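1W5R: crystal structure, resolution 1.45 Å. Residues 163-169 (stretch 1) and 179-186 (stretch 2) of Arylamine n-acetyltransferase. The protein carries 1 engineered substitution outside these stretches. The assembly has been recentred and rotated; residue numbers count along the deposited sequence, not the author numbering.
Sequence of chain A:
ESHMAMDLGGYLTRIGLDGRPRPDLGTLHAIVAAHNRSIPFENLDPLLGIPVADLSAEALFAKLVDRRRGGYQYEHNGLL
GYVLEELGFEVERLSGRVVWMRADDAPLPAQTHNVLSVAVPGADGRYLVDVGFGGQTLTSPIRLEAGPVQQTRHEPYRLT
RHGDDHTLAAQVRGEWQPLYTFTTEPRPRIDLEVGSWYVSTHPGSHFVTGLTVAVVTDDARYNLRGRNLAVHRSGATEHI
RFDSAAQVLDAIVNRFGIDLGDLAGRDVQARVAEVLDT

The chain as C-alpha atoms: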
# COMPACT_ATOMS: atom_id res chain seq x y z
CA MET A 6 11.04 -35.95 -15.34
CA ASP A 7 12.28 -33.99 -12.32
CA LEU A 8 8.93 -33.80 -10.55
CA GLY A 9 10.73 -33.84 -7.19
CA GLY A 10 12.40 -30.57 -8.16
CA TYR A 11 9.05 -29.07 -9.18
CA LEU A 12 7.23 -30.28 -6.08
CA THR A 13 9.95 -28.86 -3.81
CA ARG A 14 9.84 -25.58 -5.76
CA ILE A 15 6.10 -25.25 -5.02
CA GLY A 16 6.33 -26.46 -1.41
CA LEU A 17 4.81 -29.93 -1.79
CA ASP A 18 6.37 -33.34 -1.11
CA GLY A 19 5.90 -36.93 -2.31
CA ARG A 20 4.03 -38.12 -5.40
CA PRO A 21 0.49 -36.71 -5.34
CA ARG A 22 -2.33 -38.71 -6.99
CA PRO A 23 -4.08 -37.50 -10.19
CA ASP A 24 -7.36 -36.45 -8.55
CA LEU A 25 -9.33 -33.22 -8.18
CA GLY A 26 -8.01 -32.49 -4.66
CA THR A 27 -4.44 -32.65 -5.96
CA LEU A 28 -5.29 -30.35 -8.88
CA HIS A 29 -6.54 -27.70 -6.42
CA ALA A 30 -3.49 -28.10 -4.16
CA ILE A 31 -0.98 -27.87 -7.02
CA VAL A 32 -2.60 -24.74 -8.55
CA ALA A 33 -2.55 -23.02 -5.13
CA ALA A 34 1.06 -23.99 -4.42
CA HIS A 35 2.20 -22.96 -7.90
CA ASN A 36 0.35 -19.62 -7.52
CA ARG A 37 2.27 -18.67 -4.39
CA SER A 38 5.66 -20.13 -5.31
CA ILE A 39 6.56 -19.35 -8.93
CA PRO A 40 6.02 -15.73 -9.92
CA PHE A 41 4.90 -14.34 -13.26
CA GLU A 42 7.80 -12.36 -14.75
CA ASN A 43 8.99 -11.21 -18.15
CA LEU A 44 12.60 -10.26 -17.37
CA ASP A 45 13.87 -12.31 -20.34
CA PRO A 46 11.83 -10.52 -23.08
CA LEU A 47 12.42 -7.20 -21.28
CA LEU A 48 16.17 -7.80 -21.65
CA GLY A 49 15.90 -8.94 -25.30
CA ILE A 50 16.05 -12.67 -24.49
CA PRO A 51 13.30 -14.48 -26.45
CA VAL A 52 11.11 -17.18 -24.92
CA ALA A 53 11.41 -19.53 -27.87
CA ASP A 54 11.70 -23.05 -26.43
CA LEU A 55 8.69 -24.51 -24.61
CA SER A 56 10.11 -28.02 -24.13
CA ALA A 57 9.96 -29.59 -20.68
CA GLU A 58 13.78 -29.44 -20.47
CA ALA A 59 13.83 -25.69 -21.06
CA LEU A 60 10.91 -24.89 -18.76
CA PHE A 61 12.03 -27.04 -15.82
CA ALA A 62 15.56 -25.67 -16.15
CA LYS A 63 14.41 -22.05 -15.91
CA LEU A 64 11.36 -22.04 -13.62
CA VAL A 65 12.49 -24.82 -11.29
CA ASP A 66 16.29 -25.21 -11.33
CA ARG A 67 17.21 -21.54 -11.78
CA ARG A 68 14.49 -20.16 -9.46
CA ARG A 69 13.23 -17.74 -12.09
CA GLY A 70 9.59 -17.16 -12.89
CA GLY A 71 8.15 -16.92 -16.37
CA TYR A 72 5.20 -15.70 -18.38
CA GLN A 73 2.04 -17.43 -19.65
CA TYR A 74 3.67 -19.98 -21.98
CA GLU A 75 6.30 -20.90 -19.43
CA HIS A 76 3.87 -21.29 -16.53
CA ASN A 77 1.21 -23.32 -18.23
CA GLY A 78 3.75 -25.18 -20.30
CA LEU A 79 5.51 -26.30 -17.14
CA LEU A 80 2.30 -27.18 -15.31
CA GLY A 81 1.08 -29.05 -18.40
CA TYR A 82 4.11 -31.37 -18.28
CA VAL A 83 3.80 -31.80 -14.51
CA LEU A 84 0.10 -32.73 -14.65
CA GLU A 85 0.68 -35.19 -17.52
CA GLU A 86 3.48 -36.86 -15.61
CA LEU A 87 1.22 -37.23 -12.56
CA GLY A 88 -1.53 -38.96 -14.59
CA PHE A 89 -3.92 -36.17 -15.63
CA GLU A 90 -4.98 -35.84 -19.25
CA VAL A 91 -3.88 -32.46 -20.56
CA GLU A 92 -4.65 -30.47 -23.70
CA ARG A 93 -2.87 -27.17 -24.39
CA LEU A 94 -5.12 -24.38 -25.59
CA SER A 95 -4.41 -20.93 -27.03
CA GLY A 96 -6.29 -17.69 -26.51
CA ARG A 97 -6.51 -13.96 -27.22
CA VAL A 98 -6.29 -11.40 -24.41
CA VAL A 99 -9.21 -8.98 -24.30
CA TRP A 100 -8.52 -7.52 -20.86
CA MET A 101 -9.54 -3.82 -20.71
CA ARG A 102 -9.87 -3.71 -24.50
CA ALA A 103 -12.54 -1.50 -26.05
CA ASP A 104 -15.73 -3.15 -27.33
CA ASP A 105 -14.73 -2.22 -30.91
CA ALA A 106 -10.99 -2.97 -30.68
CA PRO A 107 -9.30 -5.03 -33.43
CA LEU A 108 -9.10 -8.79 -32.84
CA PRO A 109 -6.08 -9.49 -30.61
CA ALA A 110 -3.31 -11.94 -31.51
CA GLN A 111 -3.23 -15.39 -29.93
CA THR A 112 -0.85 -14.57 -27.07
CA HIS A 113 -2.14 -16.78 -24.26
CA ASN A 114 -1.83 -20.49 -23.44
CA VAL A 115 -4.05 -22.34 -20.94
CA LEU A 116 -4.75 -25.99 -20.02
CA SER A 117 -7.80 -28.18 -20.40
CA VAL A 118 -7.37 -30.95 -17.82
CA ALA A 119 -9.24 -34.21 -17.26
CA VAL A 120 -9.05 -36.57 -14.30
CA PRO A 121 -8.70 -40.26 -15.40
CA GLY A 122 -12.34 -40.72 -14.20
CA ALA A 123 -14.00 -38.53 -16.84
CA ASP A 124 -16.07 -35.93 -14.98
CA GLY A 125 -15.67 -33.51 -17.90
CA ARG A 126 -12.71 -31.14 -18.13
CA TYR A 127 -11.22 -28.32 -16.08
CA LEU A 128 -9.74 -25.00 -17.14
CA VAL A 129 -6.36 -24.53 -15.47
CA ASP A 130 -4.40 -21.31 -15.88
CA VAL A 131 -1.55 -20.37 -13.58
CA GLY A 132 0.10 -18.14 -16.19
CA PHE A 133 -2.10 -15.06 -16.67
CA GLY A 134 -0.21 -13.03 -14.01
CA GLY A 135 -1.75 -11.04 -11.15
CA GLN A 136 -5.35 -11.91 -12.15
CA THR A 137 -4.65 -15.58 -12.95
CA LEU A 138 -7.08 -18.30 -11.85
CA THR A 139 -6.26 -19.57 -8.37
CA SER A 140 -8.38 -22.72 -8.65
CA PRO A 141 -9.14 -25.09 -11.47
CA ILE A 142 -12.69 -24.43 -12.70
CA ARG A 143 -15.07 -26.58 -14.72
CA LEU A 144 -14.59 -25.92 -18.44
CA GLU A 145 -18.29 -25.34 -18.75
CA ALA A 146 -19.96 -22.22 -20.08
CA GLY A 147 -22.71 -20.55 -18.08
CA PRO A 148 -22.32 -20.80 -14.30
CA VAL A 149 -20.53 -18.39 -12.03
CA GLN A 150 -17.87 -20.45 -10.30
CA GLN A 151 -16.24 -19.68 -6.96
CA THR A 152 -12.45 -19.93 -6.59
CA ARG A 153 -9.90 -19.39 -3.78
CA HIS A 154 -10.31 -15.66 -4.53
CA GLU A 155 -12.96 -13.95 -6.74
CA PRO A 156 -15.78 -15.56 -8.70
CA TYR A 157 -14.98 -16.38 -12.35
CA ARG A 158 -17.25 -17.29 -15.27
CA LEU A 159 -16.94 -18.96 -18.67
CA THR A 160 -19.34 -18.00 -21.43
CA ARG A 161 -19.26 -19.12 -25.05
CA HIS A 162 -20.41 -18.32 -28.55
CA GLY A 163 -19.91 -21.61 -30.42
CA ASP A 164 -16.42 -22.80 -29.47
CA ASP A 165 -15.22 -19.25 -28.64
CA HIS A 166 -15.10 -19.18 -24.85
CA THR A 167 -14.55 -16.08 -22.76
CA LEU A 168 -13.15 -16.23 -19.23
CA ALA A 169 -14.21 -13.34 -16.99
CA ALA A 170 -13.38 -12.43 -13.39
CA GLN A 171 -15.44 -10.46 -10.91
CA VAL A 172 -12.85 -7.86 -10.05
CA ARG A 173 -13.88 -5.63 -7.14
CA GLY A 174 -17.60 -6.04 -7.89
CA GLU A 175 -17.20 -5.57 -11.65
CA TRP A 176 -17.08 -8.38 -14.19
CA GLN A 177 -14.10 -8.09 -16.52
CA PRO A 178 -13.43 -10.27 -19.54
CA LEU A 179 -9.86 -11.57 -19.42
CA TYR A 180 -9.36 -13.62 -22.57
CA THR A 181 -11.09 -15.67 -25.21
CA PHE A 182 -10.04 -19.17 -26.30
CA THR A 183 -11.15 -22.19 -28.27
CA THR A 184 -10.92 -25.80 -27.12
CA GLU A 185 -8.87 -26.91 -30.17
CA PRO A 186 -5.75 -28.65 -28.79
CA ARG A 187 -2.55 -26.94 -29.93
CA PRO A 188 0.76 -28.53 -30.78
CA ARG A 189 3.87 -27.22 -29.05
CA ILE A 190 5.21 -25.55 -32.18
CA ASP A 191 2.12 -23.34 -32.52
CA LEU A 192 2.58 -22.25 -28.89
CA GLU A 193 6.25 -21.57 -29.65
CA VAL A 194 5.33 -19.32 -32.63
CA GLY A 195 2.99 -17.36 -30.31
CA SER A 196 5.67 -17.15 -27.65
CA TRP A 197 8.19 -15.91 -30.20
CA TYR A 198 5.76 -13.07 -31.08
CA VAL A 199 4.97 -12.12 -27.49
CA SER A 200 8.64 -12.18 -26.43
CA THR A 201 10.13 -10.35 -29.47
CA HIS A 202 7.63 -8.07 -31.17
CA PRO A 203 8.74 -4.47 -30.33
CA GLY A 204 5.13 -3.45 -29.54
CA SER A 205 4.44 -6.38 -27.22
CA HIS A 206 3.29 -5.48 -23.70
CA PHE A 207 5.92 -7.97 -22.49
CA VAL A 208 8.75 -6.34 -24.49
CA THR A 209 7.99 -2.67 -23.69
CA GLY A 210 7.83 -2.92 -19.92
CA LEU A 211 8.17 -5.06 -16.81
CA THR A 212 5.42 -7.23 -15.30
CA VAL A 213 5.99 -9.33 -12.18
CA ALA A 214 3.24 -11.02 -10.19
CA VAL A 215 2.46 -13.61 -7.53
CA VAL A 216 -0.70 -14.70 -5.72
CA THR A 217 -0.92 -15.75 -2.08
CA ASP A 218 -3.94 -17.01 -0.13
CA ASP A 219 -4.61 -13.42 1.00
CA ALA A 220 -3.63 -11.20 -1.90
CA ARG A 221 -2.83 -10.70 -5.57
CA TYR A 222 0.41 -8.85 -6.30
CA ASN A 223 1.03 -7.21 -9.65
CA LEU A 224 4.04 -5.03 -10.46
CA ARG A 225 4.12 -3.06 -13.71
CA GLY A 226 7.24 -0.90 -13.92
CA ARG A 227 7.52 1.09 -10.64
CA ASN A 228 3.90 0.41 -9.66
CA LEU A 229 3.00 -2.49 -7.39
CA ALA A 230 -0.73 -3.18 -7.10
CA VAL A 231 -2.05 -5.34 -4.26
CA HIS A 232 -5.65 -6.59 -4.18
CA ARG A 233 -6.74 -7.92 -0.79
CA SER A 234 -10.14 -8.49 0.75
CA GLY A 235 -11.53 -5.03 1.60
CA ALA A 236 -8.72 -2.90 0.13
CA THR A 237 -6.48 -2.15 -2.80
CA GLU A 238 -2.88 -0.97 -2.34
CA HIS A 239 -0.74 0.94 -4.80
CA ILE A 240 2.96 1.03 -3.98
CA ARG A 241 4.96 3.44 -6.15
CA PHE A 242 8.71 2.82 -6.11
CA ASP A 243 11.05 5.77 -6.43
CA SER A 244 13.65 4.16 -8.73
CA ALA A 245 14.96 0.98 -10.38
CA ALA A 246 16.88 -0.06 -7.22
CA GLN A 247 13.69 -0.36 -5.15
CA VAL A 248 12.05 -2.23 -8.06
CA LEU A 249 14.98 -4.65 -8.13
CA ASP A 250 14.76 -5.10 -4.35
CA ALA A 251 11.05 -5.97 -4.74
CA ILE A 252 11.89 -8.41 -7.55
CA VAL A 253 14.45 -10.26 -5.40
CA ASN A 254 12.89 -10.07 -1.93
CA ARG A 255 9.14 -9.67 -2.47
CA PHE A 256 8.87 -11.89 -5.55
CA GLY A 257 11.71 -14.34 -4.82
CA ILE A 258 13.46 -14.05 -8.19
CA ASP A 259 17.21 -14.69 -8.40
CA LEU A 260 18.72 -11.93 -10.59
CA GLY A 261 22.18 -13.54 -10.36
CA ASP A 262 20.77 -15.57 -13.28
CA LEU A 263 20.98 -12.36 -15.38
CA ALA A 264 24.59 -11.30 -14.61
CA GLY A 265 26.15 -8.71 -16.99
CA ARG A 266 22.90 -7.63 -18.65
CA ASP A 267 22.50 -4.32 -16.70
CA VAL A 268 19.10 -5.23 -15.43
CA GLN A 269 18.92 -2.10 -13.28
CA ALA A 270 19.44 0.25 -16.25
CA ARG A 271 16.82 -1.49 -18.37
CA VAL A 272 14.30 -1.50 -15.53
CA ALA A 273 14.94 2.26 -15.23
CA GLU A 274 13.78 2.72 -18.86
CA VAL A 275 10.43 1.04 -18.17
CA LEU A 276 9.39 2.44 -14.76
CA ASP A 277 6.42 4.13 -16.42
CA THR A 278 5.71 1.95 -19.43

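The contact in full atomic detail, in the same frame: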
# COMPACT_ATOMS: atom_id res chain seq x y z
N GLY A 163 -20.50 -20.46 -29.72
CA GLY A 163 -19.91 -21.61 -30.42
C GLY A 163 -18.75 -22.14 -29.60
O GLY A 163 -18.89 -22.34 -28.40
N ASP A 164 -17.59 -22.35 -30.23
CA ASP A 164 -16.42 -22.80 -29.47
C ASP A 164 -15.55 -21.65 -28.93
O ASP A 164 -14.55 -21.91 -28.27
CB ASP A 164 -15.56 -23.81 -30.26
CG ASP A 164 -14.56 -24.54 -29.38
OD1 ASP A 164 -14.93 -25.02 -28.28
OD2 ASP A 164 -13.38 -24.64 -29.78
N ASP A 165 -15.94 -20.40 -29.20
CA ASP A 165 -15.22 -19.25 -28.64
C ASP A 165 -15.66 -18.98 -27.21
O ASP A 165 -16.72 -18.41 -26.97
CB ASP A 165 -15.43 -18.00 -29.50
CG ASP A 165 -14.31 -17.76 -30.49
OD1 ASP A 165 -13.82 -18.74 -31.10
OD2 ASP A 165 -13.91 -16.58 -30.64
N HIS A 166 -14.83 -19.40 -26.26
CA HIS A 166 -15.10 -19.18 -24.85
C HIS A 166 -14.48 -17.88 -24.40
O HIS A 166 -13.44 -17.46 -24.92
CB HIS A 166 -14.52 -20.31 -24.00
CG HIS A 166 -15.09 -21.66 -24.30
ND1 HIS A 166 -15.83 -22.38 -23.39
CD2 HIS A 166 -15.00 -22.43 -25.42
CE1 HIS A 166 -16.18 -23.53 -23.93
NE2 HIS A 166 -15.69 -23.59 -25.16
N THR A 167 -15.13 -17.23 -23.44
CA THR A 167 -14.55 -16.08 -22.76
C THR A 167 -14.47 -16.38 -21.28
O THR A 167 -15.47 -16.76 -20.68
CB THR A 167 -15.39 -14.81 -22.97
OG1 THR A 167 -15.44 -14.49 -24.36
CG2 THR A 167 -14.80 -13.64 -22.22
N LEU A 168 -13.29 -16.21 -20.69
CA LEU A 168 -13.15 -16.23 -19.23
C LEU A 168 -13.23 -14.81 -18.68
O LEU A 168 -12.50 -13.92 -19.15
CB LEU A 168 -11.81 -16.84 -18.82
CG LEU A 168 -11.61 -16.94 -17.31
CD1 LEU A 168 -12.56 -17.97 -16.71
CD2 LEU A 168 -10.16 -17.28 -16.98
N ALA A 169 -14.10 -14.61 -17.69
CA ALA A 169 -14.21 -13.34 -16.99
C ALA A 169 -14.00 -13.52 -15.50
O ALA A 169 -14.22 -14.61 -14.95
CB ALA A 169 -15.57 -12.68 -17.24
N LEU A 179 -11.31 -11.44 -19.47
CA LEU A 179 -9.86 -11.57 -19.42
C LEU A 179 -9.31 -12.02 -20.77
O LEU A 179 -8.44 -11.36 -21.34
CB LEU A 179 -9.44 -12.56 -18.33
CG LEU A 179 -9.91 -12.25 -16.90
CD1 LEU A 179 -9.32 -13.29 -15.97
CD2 LEU A 179 -9.56 -10.82 -16.44
N TYR A 180 -9.82 -13.15 -21.28
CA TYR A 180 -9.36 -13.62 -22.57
C TYR A 180 -10.41 -14.52 -23.19
O TYR A 180 -11.32 -15.00 -22.50
CB TYR A 180 -8.02 -14.34 -22.44
CG TYR A 180 -7.95 -15.46 -21.42
CD1 TYR A 180 -8.42 -16.75 -21.70
CD2 TYR A 180 -7.39 -15.24 -20.15
CE1 TYR A 180 -8.34 -17.79 -20.76
CE2 TYR A 180 -7.30 -16.27 -19.20
CZ TYR A 180 -7.79 -17.55 -19.52
OH TYR A 180 -7.67 -18.59 -18.62
N THR A 181 -10.27 -14.74 -24.49
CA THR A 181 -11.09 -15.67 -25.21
C THR A 181 -10.21 -16.83 -25.67
O THR A 181 -9.01 -16.67 -25.84
CB THR A 181 -11.75 -15.01 -26.44
OG1 THR A 181 -10.74 -14.64 -27.40
CG2 THR A 181 -12.55 -13.77 -26.04
N PHE A 182 -10.80 -18.00 -25.84
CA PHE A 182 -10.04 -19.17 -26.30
C PHE A 182 -10.97 -20.19 -26.92
O PHE A 182 -12.17 -20.21 -26.62
CB PHE A 182 -9.26 -19.80 -25.13
CG PHE A 182 -10.13 -20.41 -24.05
CD1 PHE A 182 -10.43 -21.77 -24.06
CD2 PHE A 182 -10.63 -19.63 -23.01
CE1 PHE A 182 -11.21 -22.34 -23.06
CE2 PHE A 182 -11.42 -20.19 -22.01
CZ PHE A 182 -11.71 -21.54 -22.03
N THR A 183 -10.42 -21.03 -27.79
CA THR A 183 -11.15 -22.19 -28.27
C THR A 183 -10.61 -23.46 -27.61
O THR A 183 -9.53 -23.45 -27.02
CB THR A 183 -11.10 -22.34 -29.82
OG1 THR A 183 -9.82 -22.87 -30.21
CG2 THR A 183 -11.38 -21.01 -30.53
N THR A 184 -11.36 -24.56 -27.73
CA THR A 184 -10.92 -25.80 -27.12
C THR A 184 -10.17 -26.71 -28.11
O THR A 184 -9.98 -27.88 -27.82
CB THR A 184 -12.10 -26.56 -26.47
OG1 THR A 184 -13.09 -26.87 -27.46
CG2 THR A 184 -12.72 -25.73 -25.35
N GLU A 185 -9.71 -26.15 -29.23
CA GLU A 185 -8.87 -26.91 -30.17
C GLU A 185 -7.47 -27.14 -29.56
O GLU A 185 -6.76 -26.17 -29.28
CB GLU A 185 -8.74 -26.18 -31.50
CG GLU A 185 -7.90 -26.93 -32.53
CD GLU A 185 -7.63 -26.11 -33.79
OE1 GLU A 185 -8.25 -25.03 -33.97
OE2 GLU A 185 -6.78 -26.55 -34.61
N PRO A 186 -7.08 -28.41 -29.33
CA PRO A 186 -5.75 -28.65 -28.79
C PRO A 186 -4.65 -28.16 -29.73
O PRO A 186 -4.73 -28.35 -30.96
CB PRO A 186 -5.69 -30.18 -28.66
CG PRO A 186 -7.14 -30.58 -28.54
CD PRO A 186 -7.83 -29.67 -29.50

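Two neighbouring antiparallel strands of one chain form this contact, joined by a ladder of main-chain hydrogen bonds, packed on one face by aromatic and leucine side chains, and fastened at one end by an aspartate that grips a threonine. The strand that starts at Asp-165 runs against the one that carries Leu-179 to Phe-182, with 162° between their directions, and about 617 Å² is buried between the stretches.

The ladder shows the alternation typical of antiparallel sheet. At the pair His-166 and Phe-182 the bonds run both ways: His-166 N donates to Phe-182 O at 2.8 Å, and Phe-182 N returns the bond to His-166 O, also at 2.8 Å. Two residues along, Leu-168 N donates to Tyr-180 O at 2.9 Å, but Leu-168 O is taken by Leu-179 N at 2.8 Å. Between these pairs lies the non-hydrogen-bonded pair of Thr-167 and Thr-181, whose CA atoms come within 4.3 Å. Here the alpha carbons approach carbonyls instead, with Thr-181 CA 3.0 Å from His-166 O and Thr-167 CA 3.4 Å from Tyr-180 O.

Side chains divide between the two faces accordingly. His-166, Leu-168, Tyr-180 and Phe-182 share the buried face, where cross-strand neighbours pack in a repeated motif. Tyr-180 and Phe-182 both adopt the p rotamer, and the ends of their side chains come nearer the other strand than their CB direction alone would suggest. His-166 CB thus sits over the Phe-182 ring, 3.6 Å from Phe-182 CZ, while the two rings are nearly parallel but slid apart, with little overlap. Leu-168 CB likewise lies over a face of the Tyr-180 ring, and Leu-168 CD2 reaches to 3.5 Å from Tyr-180 CZ. The phenol suits this largely apolar setting because its hydroxyl is hydrogen-bonded elsewhere in the structure. Leu-168 CD2 also meets Leu-179 CD1 at 4.2 Å, extending the apolar packing.

The other face carries Thr-167 and Thr-181, both partly exposed. Their beta-branched side chains are at home in a strand, and they touch through Thr-167 OG1 and Thr-181 CG2 at 3.4 Å, a van der Waals contact.

Beyond the ladder, Asp-164 takes over with its side chain. Its carboxylate, at chi1 t, accepts from Thr-184 twice: Asp-164 OD1 from Thr-184 OG1 at 2.7 Å and Asp-164 OD2 from Thr-184 N at 2.9 Å. A short acid with two acceptor oxygens is well suited to holding a hydroxyl and a backbone amide of one residue together.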